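Local coordinates for protein blue-light-activated histidine kinase 2 (Erythrobacter litoralis HTCC2594, PDB 4R39) that serves as the kinase part of a bacterial blue-light photoreceptor, using ATP to phosphorylate a protein histidine, at residues D82-L87 with V118-A123; D114-P119 with S154-G159; E160-T165 with I216-Q221. All coordinates share one frame; numbering follows the deposited sequence.

Interaction 1. Residues D82-L87 with V118-A123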
loop_
_atom_site.group_PDB
_atom_site.type_symbol
_atom_site.label_atom_id
_atom_site.label_comp_id
_atom_site.label_asym_id
_atom_site.label_seq_id
_atom_site.Cartn_x
_atom_site.Cartn_y
_atom_site.Cartn_z
ATOM N N ASP A 82 5.035 19.010 -3.275
ATOM C CA ASP A 82 4.780 19.028 -4.710
ATOM C C ASP A 82 4.187 17.712 -5.204
ATOM O O ASP A 82 4.694 16.629 -4.903
ATOM C CB ASP A 82 6.063 19.355 -5.482
ATOM C CG ASP A 82 6.487 20.810 -5.326
ATOM O OD1 ASP A 82 5.701 21.610 -4.769
ATOM O OD2 ASP A 82 7.601 21.160 -5.770
ATOM N N LYS A 83 3.099 17.825 -5.962
ATOM C CA LYS A 83 2.447 16.672 -6.567
ATOM C C LYS A 83 3.269 16.208 -7.762
ATOM O O LYS A 83 3.235 16.830 -8.824
ATOM C CB LYS A 83 1.036 17.051 -7.011
ATOM C CG LYS A 83 0.194 17.673 -5.909
ATOM C CD LYS A 83 -1.149 18.141 -6.433
ATOM C CE LYS A 83 -1.995 18.743 -5.324
ATOM N NZ LYS A 83 -3.352 19.122 -5.809
ATOM N N ILE A 84 4.011 15.121 -7.584
ATOM C CA ILE A 84 4.992 14.695 -8.577
ATOM C C ILE A 84 4.935 13.199 -8.893
ATOM O O ILE A 84 5.521 12.752 -9.879
ATOM C CB ILE A 84 6.417 15.034 -8.103
ATOM C CG1 ILE A 84 6.669 14.440 -6.717
ATOM C CG2 ILE A 84 6.611 16.539 -8.051
ATOM C CD1 ILE A 84 8.124 14.187 -6.435
ATOM N N ILE A 85 4.240 12.435 -8.055
ATOM C CA ILE A 85 4.147 10.985 -8.230
ATOM C C ILE A 85 2.832 10.598 -8.905
ATOM O O ILE A 85 1.764 10.910 -8.385
ATOM C CB ILE A 85 4.227 10.250 -6.875
ATOM C CG1 ILE A 85 5.546 10.565 -6.158
ATOM C CG2 ILE A 85 4.083 8.744 -7.070
ATOM C CD1 ILE A 85 6.794 10.140 -6.912
ATOM N N PRO A 86 2.901 9.905 -10.057
ATOM C CA PRO A 86 1.669 9.412 -10.688
ATOM C C PRO A 86 1.096 8.198 -9.957
ATOM O O PRO A 86 1.537 7.072 -10.169
ATOM C CB PRO A 86 2.127 9.032 -12.098
ATOM C CG PRO A 86 3.560 8.722 -11.959
ATOM C CD PRO A 86 4.090 9.612 -10.876
ATOM N N LEU A 87 0.104 8.443 -9.110
ATOM C CA LEU A 87 -0.430 7.423 -8.220
ATOM C C LEU A 87 -0.972 6.208 -8.967
ATOM O O LEU A 87 -0.700 5.065 -8.590
ATOM C CB LEU A 87 -1.532 8.028 -7.350
ATOM C CG LEU A 87 -2.106 7.123 -6.259
ATOM C CD1 LEU A 87 -1.035 6.748 -5.248
ATOM C CD2 LEU A 87 -3.269 7.814 -5.580
ATOM N N VAL A 118 0.372 13.002 -6.947
ATOM C CA VAL A 118 0.351 13.270 -5.514
ATOM C C VAL A 118 1.766 13.473 -4.984
ATOM O O VAL A 118 2.738 13.142 -5.661
ATOM C CB VAL A 118 -0.300 12.107 -4.751
ATOM C CG1 VAL A 118 -1.696 11.837 -5.300
ATOM C CG2 VAL A 118 0.568 10.853 -4.840
ATOM N N PRO A 119 1.892 14.016 -3.767
ATOM C CA PRO A 119 3.220 14.143 -3.156
ATOM C C PRO A 119 3.820 12.782 -2.819
ATOM O O PRO A 119 3.085 11.799 -2.731
ATOM C CB PRO A 119 2.946 14.936 -1.875
ATOM C CG PRO A 119 1.629 15.607 -2.105
ATOM C CD PRO A 119 0.850 14.664 -2.954
ATOM N N VAL A 120 5.136 12.731 -2.629
ATOM C CA VAL A 120 5.820 11.474 -2.334
ATOM C C VAL A 120 5.241 10.786 -1.103
ATOM O O VAL A 120 4.945 9.594 -1.136
ATOM C CB VAL A 120 7.329 11.690 -2.101
ATOM C CG1 VAL A 120 8.015 10.365 -1.775
ATOM C CG2 VAL A 120 7.971 12.328 -3.321
ATOM N N GLU A 121 5.096 11.538 -0.015
ATOM C CA GLU A 121 4.593 10.980 1.234
ATOM C C GLU A 121 3.205 10.389 1.059
ATOM O O GLU A 121 2.884 9.355 1.633
ATOM C CB GLU A 121 4.544 12.049 2.323
ATOM C CG GLU A 121 5.878 12.296 3.011
ATOM C CD GLU A 121 5.726 12.764 4.445
ATOM O OE1 GLU A 121 4.597 12.702 4.982
ATOM O OE2 GLU A 121 6.740 13.186 5.045
ATOM N N THR A 122 2.378 11.056 0.268
ATOM C CA THR A 122 1.017 10.602 0.047
ATOM C C THR A 122 1.028 9.275 -0.705
ATOM O O THR A 122 0.266 8.362 -0.382
ATOM C CB THR A 122 0.214 11.646 -0.747
ATOM O OG1 THR A 122 0.244 12.897 -0.051
ATOM C CG2 THR A 122 -1.232 11.202 -0.920
ATOM N N ALA A 123 1.896 9.176 -1.706
ATOM C CA ALA A 123 1.965 7.982 -2.541
ATOM C C ALA A 123 2.436 6.796 -1.713
ATOM O O ALA A 123 1.828 5.728 -1.741
ATOM C CB ALA A 123 2.899 8.214 -3.719
HETATM O O HOH W 1 6.307 15.258 -3.009
#
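I85 and V118 form an antiparallel hydrogen-bonded pair, with I85 CA and V118 CA 5.2 Å apart, and I84 joins I85 in facing V118, which makes a classic beta bulge. V118 O receives both amides. The bond from I85 N is nearly straight, with an N-H...O angle of 163°, and lies in the carbonyl plane, whereas I84 N, 3.0 Å from V118 O, stands well above that plane. V118 N returns the pairing with a bond to I85 O of 2.9 Å. Just beyond this two-stranded sheet the second segment turns into helix 120-140, with P119 at the N-cap position; the first helical bond runs from A123 N to P119 O. In sequence this helix carries the N-box of Bergerat-type kinases. The little sheet joins its start to the chain leading into helix 87-102.

The side chains fill the angle between strand and helix. I85 turns its two branches to different helical residues: CG2, anti to the backbone N, meets A123 CB at 3.6 Å, while CG1, beside that N (chi1 -59°), runs past V118 O to lie over V120 CA. I84 carries CG1 between its backbone N and carbonyl carbon (chi1 54°), which brings CD1 to within 3.6 Å of V120 CG2, the two side chains meeting at a slant. L87 packs more loosely, its CB beside V118 CG2 and its CD1 near A123. Helix 58-75 lies against the same residues, with E71 touching I85, M72 touching V120 and L68 touching A123. At the other end, P119 CA makes a C-H...O contact with D82 O at 3.4 Å, and a water 2.8 Å from V120 N accepts that first helical N-H while lying 2.8 Å from D82 O.

Interaction 2. Residues D114-P119 with S154-G159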
loop_
_atom_site.group_PDB
_atom_site.type_symbol
_atom_site.label_atom_id
_atom_site.label_comp_id
_atom_site.label_asym_id
_atom_site.label_seq_id
_atom_site.Cartn_x
_atom_site.Cartn_y
_atom_site.Cartn_z
ATOM N N ASP A 114 -7.265 5.888 -11.349
ATOM C CA ASP A 114 -7.341 7.181 -12.025
ATOM C C ASP A 114 -5.957 7.792 -12.157
ATOM O O ASP A 114 -5.053 7.485 -11.381
ATOM C CB ASP A 114 -8.230 8.165 -11.252
ATOM C CG ASP A 114 -9.707 8.065 -11.624
ATOM O OD1 ASP A 114 -10.067 7.277 -12.526
ATOM O OD2 ASP A 114 -10.514 8.800 -11.014
ATOM N N THR A 115 -5.801 8.670 -13.141
ATOM C CA THR A 115 -4.574 9.439 -13.283
ATOM C C THR A 115 -4.620 10.622 -12.328
ATOM O O THR A 115 -5.487 11.484 -12.433
ATOM C CB THR A 115 -4.387 9.937 -14.727
ATOM O OG1 THR A 115 -4.264 8.812 -15.604
ATOM C CG2 THR A 115 -3.137 10.810 -14.846
ATOM N N VAL A 116 -3.691 10.644 -11.381
ATOM C CA VAL A 116 -3.582 11.753 -10.449
ATOM C C VAL A 116 -2.169 11.809 -9.892
ATOM O O VAL A 116 -1.587 10.782 -9.544
ATOM C CB VAL A 116 -4.620 11.647 -9.299
ATOM C CG1 VAL A 116 -4.490 10.320 -8.556
ATOM C CG2 VAL A 116 -4.485 12.831 -8.338
ATOM N N ASP A 117 -1.617 13.018 -9.838
ATOM C CA ASP A 117 -0.301 13.237 -9.258
ATOM C C ASP A 117 -0.436 13.632 -7.795
ATOM O O ASP A 117 -1.251 14.489 -7.445
ATOM C CB ASP A 117 0.460 14.322 -10.023
ATOM C CG ASP A 117 1.066 13.812 -11.325
ATOM O OD1 ASP A 117 1.099 12.581 -11.540
ATOM O OD2 ASP A 117 1.523 14.654 -12.131
ATOM N N VAL A 118 0.372 13.002 -6.947
ATOM C CA VAL A 118 0.351 13.270 -5.514
ATOM C C VAL A 118 1.766 13.473 -4.984
ATOM O O VAL A 118 2.738 13.142 -5.661
ATOM C CB VAL A 118 -0.300 12.107 -4.751
ATOM C CG1 VAL A 118 -1.696 11.837 -5.300
ATOM C CG2 VAL A 118 0.568 10.853 -4.840
ATOM N N PRO A 119 1.892 14.016 -3.767
ATOM C CA PRO A 119 3.220 14.143 -3.156
ATOM C C PRO A 119 3.820 12.782 -2.819
ATOM O O PRO A 119 3.085 11.799 -2.731
ATOM C CB PRO A 119 2.946 14.936 -1.875
ATOM C CG PRO A 119 1.629 15.607 -2.105
ATOM C CD PRO A 119 0.850 14.664 -2.954
ATOM N N SER A 154 -9.347 3.148 -7.667
ATOM C CA SER A 154 -8.800 4.383 -7.137
ATOM C C SER A 154 -9.438 5.509 -7.930
ATOM O O SER A 154 -9.078 5.743 -9.086
ATOM C CB SER A 154 -7.278 4.395 -7.285
ATOM O OG SER A 154 -6.706 5.539 -6.680
ATOM N N SER A 155 -10.402 6.189 -7.311
ATOM C CA SER A 155 -11.229 7.171 -8.005
ATOM C C SER A 155 -11.116 8.550 -7.388
ATOM O O SER A 155 -11.302 8.717 -6.184
ATOM C CB SER A 155 -12.698 6.757 -7.953
ATOM O OG SER A 155 -12.874 5.429 -8.411
ATOM N N VAL A 156 -10.829 9.546 -8.216
ATOM C CA VAL A 156 -10.906 10.924 -7.768
ATOM C C VAL A 156 -12.352 11.378 -7.883
ATOM O O VAL A 156 -12.983 11.219 -8.927
ATOM C CB VAL A 156 -9.985 11.851 -8.578
ATOM C CG1 VAL A 156 -10.192 13.309 -8.162
ATOM C CG2 VAL A 156 -8.536 11.436 -8.383
ATOM N N MET A 157 -12.866 11.935 -6.794
ATOM C CA MET A 157 -14.236 12.418 -6.739
ATOM C C MET A 157 -14.210 13.935 -6.617
ATOM O O MET A 157 -13.232 14.564 -7.016
ATOM C CB MET A 157 -14.953 11.752 -5.569
ATOM C CG MET A 157 -14.687 10.262 -5.562
ATOM S SD MET A 157 -15.880 9.255 -4.678
ATOM C CE MET A 157 -16.021 7.931 -5.871
ATOM N N SER A 158 -15.274 14.530 -6.089
ATOM C CA SER A 158 -15.325 15.981 -5.972
ATOM C C SER A 158 -14.557 16.459 -4.744
ATOM O O SER A 158 -14.428 15.730 -3.760
ATOM C CB SER A 158 -16.769 16.480 -5.921
ATOM O OG SER A 158 -17.490 15.843 -4.889
ATOM N N GLY A 159 -14.038 17.681 -4.821
ATOM C CA GLY A 159 -13.292 18.269 -3.725
ATOM C C GLY A 159 -11.948 17.606 -3.481
ATOM O O GLY A 159 -11.477 17.552 -2.346
HETATM O O HOH W 2 -4.887 6.438 -8.594
HETATM O O HOH W 3 -11.114 4.968 -10.891
#
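D114 holds the edge of strand 148-156 with its backbone and its carboxylate together. D114 N donates to S154 O over 2.9 Å in the plane of that carbonyl, the bond expected where parallel strands pair D114 with S155. Regular pairing would next bring V156 N to D114 O, but here the side chain takes over: V156 N lies 2.9 Å from D114 OD2, and its N-H...O angle of 165° shows a straight bond. The oxygen is met on its anti side, the donor standing 29° out of the carboxylate plane. With CG anti to the carbonyl carbon and beside the backbone N (chi1 -87°), the carboxylate extends along the strand past S155 CA to V156. D114 O meanwhile turns to a water 3.0 Å away, which also bonds S154 OG, 2.8 Å from it, so the displaced carbonyl is still tied to the strand.

V116 turns CB toward the strand; that atom lies 4.0 Å from V156 CG2, which stands beside V156's backbone N and meets V116 between its two methyls.

The contact closes the end of the parallel pair 107-113 and 148-156, which Q112 joins to S154 just before it. S155 bonds R163 of strand 161-168 backbone to backbone on its other edge, V156 lies on L162, and V116 bonds the L87 backbone, where helix 87-102 starts, and rests its side chain on L218.

Interaction 3. Residues E160-T165 with I216-Q221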
loop_
_atom_site.group_PDB
_atom_site.type_symbol
_atom_site.label_atom_id
_atom_site.label_comp_id
_atom_site.label_asym_id
_atom_site.label_seq_id
_atom_site.Cartn_x
_atom_site.Cartn_y
_atom_site.Cartn_z
ATOM N N GLU A 160 -11.338 17.098 -4.549
ATOM C CA GLU A 160 -10.058 16.395 -4.468
ATOM C C GLU A 160 -10.076 15.176 -3.528
ATOM O O GLU A 160 -9.025 14.706 -3.093
ATOM C CB GLU A 160 -8.934 17.363 -4.073
ATOM C CG GLU A 160 -8.515 18.309 -5.192
ATOM C CD GLU A 160 -7.211 19.033 -4.903
ATOM O OE1 GLU A 160 -6.254 18.378 -4.434
ATOM O OE2 GLU A 160 -7.147 20.257 -5.148
ATOM N N GLN A 161 -11.264 14.655 -3.229
ATOM C CA GLN A 161 -11.379 13.438 -2.431
ATOM C C GLN A 161 -11.052 12.213 -3.276
ATOM O O GLN A 161 -11.714 11.948 -4.277
ATOM C CB GLN A 161 -12.784 13.290 -1.837
ATOM C CG GLN A 161 -13.023 11.939 -1.148
ATOM C CD GLN A 161 -14.317 11.891 -0.348
ATOM O OE1 GLN A 161 -14.674 12.844 0.340
ATOM N NE2 GLN A 161 -15.023 10.770 -0.437
ATOM N N LEU A 162 -10.027 11.471 -2.867
ATOM C CA LEU A 162 -9.665 10.220 -3.522
ATOM C C LEU A 162 -10.259 9.061 -2.744
ATOM O O LEU A 162 -10.095 8.980 -1.527
ATOM C CB LEU A 162 -8.148 10.055 -3.573
ATOM C CG LEU A 162 -7.654 8.794 -4.290
ATOM C CD1 LEU A 162 -7.801 8.944 -5.794
ATOM C CD2 LEU A 162 -6.216 8.475 -3.917
ATOM N N ARG A 163 -10.948 8.164 -3.440
ATOM C CA ARG A 163 -11.481 6.963 -2.813
ATOM C C ARG A 163 -10.779 5.739 -3.352
ATOM O O ARG A 163 -10.793 5.489 -4.557
ATOM C CB ARG A 163 -12.979 6.826 -3.061
ATOM C CG ARG A 163 -13.561 5.554 -2.473
ATOM C CD ARG A 163 -15.069 5.621 -2.399
ATOM N NE ARG A 163 -15.522 6.710 -1.541
ATOM C CZ ARG A 163 -16.778 7.136 -1.477
ATOM N NH1 ARG A 163 -17.713 6.566 -2.227
ATOM N NH2 ARG A 163 -17.101 8.135 -0.667
ATOM N N VAL A 164 -10.163 4.983 -2.450
ATOM C CA VAL A 164 -9.509 3.732 -2.806
ATOM C C VAL A 164 -10.305 2.572 -2.221
ATOM O O VAL A 164 -10.569 2.536 -1.022
ATOM C CB VAL A 164 -8.058 3.697 -2.298
ATOM C CG1 VAL A 164 -7.383 2.391 -2.690
ATOM C CG2 VAL A 164 -7.280 4.881 -2.855
ATOM N N THR A 165 -10.690 1.635 -3.082
ATOM C CA THR A 165 -11.506 0.491 -2.689
ATOM C C THR A 165 -10.816 -0.821 -3.033
ATOM O O THR A 165 -10.210 -0.949 -4.095
ATOM C CB THR A 165 -12.870 0.507 -3.414
ATOM O OG1 THR A 165 -13.568 1.715 -3.098
ATOM C CG2 THR A 165 -13.736 -0.696 -3.008
ATOM N N ILE A 216 -9.649 9.585 1.067
ATOM C CA ILE A 216 -8.426 10.352 1.304
ATOM C C ILE A 216 -8.558 11.789 0.793
ATOM O O ILE A 216 -8.933 11.999 -0.359
ATOM C CB ILE A 216 -7.224 9.684 0.611
ATOM C CG1 ILE A 216 -7.068 8.242 1.107
ATOM C CG2 ILE A 216 -5.947 10.475 0.871
ATOM C CD1 ILE A 216 -6.255 7.358 0.190
ATOM N N PRO A 217 -8.247 12.789 1.641
ATOM C CA PRO A 217 -8.347 14.169 1.157
ATOM C C PRO A 217 -7.040 14.662 0.533
ATOM O O PRO A 217 -6.125 15.062 1.253
ATOM C CB PRO A 217 -8.671 14.967 2.429
ATOM C CG PRO A 217 -8.417 14.024 3.598
ATOM C CD PRO A 217 -7.833 12.757 3.055
ATOM N N LEU A 218 -6.956 14.628 -0.793
ATOM C CA LEU A 218 -5.757 15.082 -1.490
ATOM C C LEU A 218 -5.561 16.588 -1.322
ATOM O O LEU A 218 -4.443 17.091 -1.446
ATOM C CB LEU A 218 -5.824 14.729 -2.977
ATOM C CG LEU A 218 -6.027 13.255 -3.344
ATOM C CD1 LEU A 218 -6.200 13.115 -4.849
ATOM C CD2 LEU A 218 -4.872 12.386 -2.859
ATOM N N SER A 219 -6.644 17.309 -1.042
ATOM C CA SER A 219 -6.566 18.755 -0.836
ATOM C C SER A 219 -5.802 19.097 0.444
ATOM O O SER A 219 -5.169 20.148 0.533
ATOM C CB SER A 219 -7.968 19.374 -0.781
ATOM O OG SER A 219 -8.681 18.944 0.368
ATOM N N GLN A 220 -5.857 18.202 1.427
ATOM C CA GLN A 220 -5.241 18.441 2.729
ATOM C C GLN A 220 -3.836 17.855 2.864
ATOM O O GLN A 220 -3.241 17.922 3.935
ATOM C CB GLN A 220 -6.128 17.864 3.834
ATOM C CG GLN A 220 -7.402 18.645 4.062
ATOM C CD GLN A 220 -8.490 17.803 4.691
ATOM O OE1 GLN A 220 -8.230 17.008 5.597
ATOM N NE2 GLN A 220 -9.717 17.965 4.206
ATOM N N GLN A 221 -3.300 17.292 1.787
ATOM C CA GLN A 221 -2.006 16.617 1.865
ATOM C C GLN A 221 -0.849 17.593 2.064
ATOM O O GLN A 221 0.056 17.326 2.853
ATOM C CB GLN A 221 -1.770 15.756 0.623
ATOM C CG GLN A 221 -2.745 14.596 0.494
ATOM C CD GLN A 221 -2.621 13.588 1.623
ATOM O OE1 GLN A 221 -1.581 12.951 1.790
ATOM N NE2 GLN A 221 -3.685 13.440 2.406
#
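L162 and I216 pair as antiparallel hydrogen-bonded neighbours, and their side chains rise on one face of the sheet, while Q161 and P217, a non-hydrogen-bonded pair, rise on the other. The end-to-end directions of the short segments differ by 164°, roughly antiparallel. L162 N reaches I216 O over 2.8 Å in the carbonyl plane, and I216 N answers to L162 O over 2.7 Å. The ladder ends one step on with a less direct bond, in which L218 N, 3.1 Å from E160 O, is tilted from that carbonyl's plane.

On the apolar face the bumps interlock along the strands. I216 extends its CD1 to V164 CG2, 4.1 Å away, and the same methyl also comes near L162 CD2, so it bridges two alternate residues of the facing strand. On the other flank of L162, L218 folds over: its CG sits beside the backbone N (chi1 -56°), which lays CD1 against L162 CB at 3.8 Å and the base of the side chain over E160 O. The leucine thus lies over the first peptide of the strand, just after the turn. E160, with a positive phi of 58°, bends there and stretches its chain alongside S219; E160 CB and S219 CB are 4.0 Å apart.

The end of strand 211-217 is braced from within as well. Q221 NE2 donates to P217 O over 3.1 Å, approaching from above one face of the carbonyl, while Q220 N reaches it from the opposite face.

I126 of helix 120-140 lies on both L162 and I216, and V130 lies on V164, completing the hydrophobic layer between helix and mixed sheet that is characteristic of the alpha/beta sandwich of the Bergerat ATP-binding fold.

Overall arrangement
Interactions 1 and 3 lie on the same side of the chain's centre, and both involve helix 120-140: interaction 1, largely buried, holds its start, and interaction 3, partly buried, contributes to the sheet face on which it packs. T122 and Q221 bond directly between them, and L87 touches L162. Interaction 2 is a surface contact. V118 and P119 belong to segments of interactions 1 and 2 alike but make their contacts in interaction 1. Strand 148-156 of interaction 2 is the sheet neighbour of strand 161-168 in interaction 3. The chemistry follows location: a bulged backbone pairing with aliphatic packing in interaction 1, a carboxylate and waters in interaction 2, and a regular ladder with apolar packing in interaction 3.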